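Local coordinates for 3-dehydroquinate dehydratase (Zymomonas mobilis subsp. mobilis, PDB 6SMF) that catalyses the dehydration of 3-dehydroquinate to 3-dehydroshikimate in the shikimate pathway, as a type II dehydroquinase that assembles into a homododecamer, at the interface of chains A and B. Sequence-based numbering; all coordinates share one arbitrary frame. Chains: chain A/B, 3-dehydroquinate dehydratase.

The interface of chains A and B. Residues chain A 16-17, 19, 58, 85; chain B 61, 64-65, 68, 91.
A:Asn17, with its backbone in a left-handed turn (phi 78°), and A:Asn58, also in a loop, face helix 60-72 of chain B, and A:Asn17 also reaches B:Ala91 at the start of helix 90-98, forming part of a subunit interface of the homododecamer. B:Gln68, its chain extended beyond CG, inserts its amide among three asparagines. Its OE1 accepts from A:Asn19 ND2 at 2.6 Å and from A:Asn58 ND2, the two donors lying on opposite faces of the carbonyl plane. The A:Asn19 bond is nearly straight (166° at the hydrogen), with the two side chains tip to tip. The NE2 end gives to A:Asn17 OD1 at 3.1 Å, in the plane of the glutamine amide but above that of the asparagine carbonyl, and to A:Asn19 OD1 on a lone pair. A:Asn19 thus grips both ends of the glutamine amide, which should fix its rotation. A:Asn17 turns its ND2 to B:Ala91 O, the backbone carbonyl, at 3.2 Å. A:Asn58 sets CG beside its own backbone N (chi1 -55°), bringing ND2 also to B:Asp65 OD1 at 2.9 Å; this carboxylate oxygen is met nearly along its C-O axis, and water 1 links it to A:Asn58 N. Within chain A, the backbone N of A:Asn17 hydrogen-bonds A:Asn58 OD1, probably helping to fix the rotation of that amide. B:Ile64 lays its CG2 branch across the A:Asn58 side chain, 3.4 Å from CB, while its CD1 meets the phenol oxygen of A:Tyr85. B:Ala91 CB touches the A:Tyr85 ring at CE1 (3.7 Å) and neighbours A:Pro16 CG. The A:Tyr85 hydroxyl OH donates to A:Asn58 O, the backbone carbonyl, at 2.8 Å.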
loop_
_atom_site.group_PDB
_atom_site.type_symbol
_atom_site.label_atom_id
_atom_site.label_comp_id
_atom_site.label_asym_id
_atom_site.label_seq_id
_atom_site.Cartn_x
_atom_site.Cartn_y
_atom_site.Cartn_z
ATOM N N PRO A 16 -13.268 20.257 17.710
ATOM C CA PRO A 16 -12.791 21.511 17.149
ATOM C C PRO A 16 -13.668 21.960 15.982
ATOM O O PRO A 16 -14.188 21.126 15.278
ATOM C CB PRO A 16 -11.355 21.216 16.701
ATOM C CG PRO A 16 -11.317 19.695 16.535
ATOM C CD PRO A 16 -12.317 19.146 17.525
ATOM N N ASN A 17 -13.801 23.279 15.860
ATOM C CA ASN A 17 -14.392 23.982 14.707
ATOM C C ASN A 17 -15.934 23.913 14.725
ATOM O O ASN A 17 -16.593 24.694 13.994
ATOM C CB ASN A 17 -13.728 23.457 13.447
ATOM C CG ASN A 17 -12.236 23.688 13.473
ATOM O OD1 ASN A 17 -11.797 24.844 13.562
ATOM N ND2 ASN A 17 -11.474 22.611 13.349
ATOM N N ASN A 19 -17.765 24.971 17.015
ATOM C CA ASN A 19 -18.091 26.322 17.543
ATOM C C ASN A 19 -18.323 27.322 16.402
ATOM O O ASN A 19 -18.945 28.358 16.709
ATOM C CB ASN A 19 -17.024 26.802 18.534
ATOM C CG ASN A 19 -15.618 26.840 17.982
ATOM O OD1 ASN A 19 -15.170 25.858 17.386
ATOM N ND2 ASN A 19 -14.942 27.977 18.125
ATOM N N ASN A 58 -11.401 23.072 21.027
ATOM C CA ASN A 58 -10.491 22.822 19.890
ATOM C C ASN A 58 -9.352 21.908 20.359
ATOM O O ASN A 58 -8.494 21.586 19.521
ATOM C CB ASN A 58 -10.027 24.131 19.245
ATOM C CG ASN A 58 -11.210 24.985 18.823
ATOM O OD1 ASN A 58 -12.204 24.437 18.332
ATOM N ND2 ASN A 58 -11.149 26.306 19.068
ATOM N N TYR A 85 -10.779 15.302 15.060
ATOM C CA TYR A 85 -9.967 14.412 15.917
ATOM C C TYR A 85 -10.522 12.987 15.788
ATOM O O TYR A 85 -9.799 12.038 16.150
ATOM C CB TYR A 85 -9.915 14.894 17.378
ATOM C CG TYR A 85 -9.124 16.151 17.627
ATOM C CD1 TYR A 85 -7.906 16.370 17.015
ATOM C CD2 TYR A 85 -9.585 17.139 18.494
ATOM C CE1 TYR A 85 -7.177 17.524 17.256
ATOM C CE2 TYR A 85 -8.875 18.303 18.720
ATOM C CZ TYR A 85 -7.658 18.495 18.105
ATOM O OH TYR A 85 -6.924 19.630 18.304
ATOM N N GLY B 61 -4.382 22.638 19.838
ATOM C CA GLY B 61 -5.598 23.408 20.143
ATOM C C GLY B 61 -5.344 24.914 20.157
ATOM O O GLY B 61 -6.251 25.670 19.730
ATOM N N ILE B 64 -5.495 26.374 16.675
ATOM C CA ILE B 64 -6.893 26.400 16.176
ATOM C C ILE B 64 -7.599 27.608 16.786
ATOM O O ILE B 64 -8.141 28.425 16.008
ATOM C CB ILE B 64 -7.597 25.057 16.437
ATOM C CG1 ILE B 64 -6.930 23.951 15.600
ATOM C CG2 ILE B 64 -9.086 25.173 16.150
ATOM C CD1 ILE B 64 -7.133 22.569 16.123
ATOM N N ASP B 65 -7.540 27.746 18.112
ATOM C CA ASP B 65 -8.106 28.925 18.839
ATOM C C ASP B 65 -7.650 30.203 18.126
ATOM O O ASP B 65 -8.478 31.039 17.828
ATOM C CB ASP B 65 -7.665 28.978 20.305
ATOM C CG ASP B 65 -8.069 27.821 21.218
ATOM O OD1 ASP B 65 -9.095 27.173 20.949
ATOM O OD2 ASP B 65 -7.371 27.667 22.247
ATOM N N GLN B 68 -9.145 30.814 14.742
ATOM C CA GLN B 68 -10.566 31.203 14.900
ATOM C C GLN B 68 -10.628 32.660 15.388
ATOM O O GLN B 68 -11.546 33.431 14.927
ATOM C CB GLN B 68 -11.276 30.253 15.864
ATOM C CG GLN B 68 -11.300 28.789 15.416
ATOM C CD GLN B 68 -12.075 27.906 16.370
ATOM O OE1 GLN B 68 -12.425 28.359 17.456
ATOM N NE2 GLN B 68 -12.354 26.661 15.973
ATOM N N ALA B 91 -7.436 18.715 12.063
ATOM C CA ALA B 91 -8.189 19.746 12.796
ATOM C C ALA B 91 -7.739 21.121 12.317
ATOM O O ALA B 91 -8.613 22.014 12.162
ATOM C CB ALA B 91 -8.041 19.545 14.282
HETATM O O HOH W 1 -10.721 25.766 22.159
#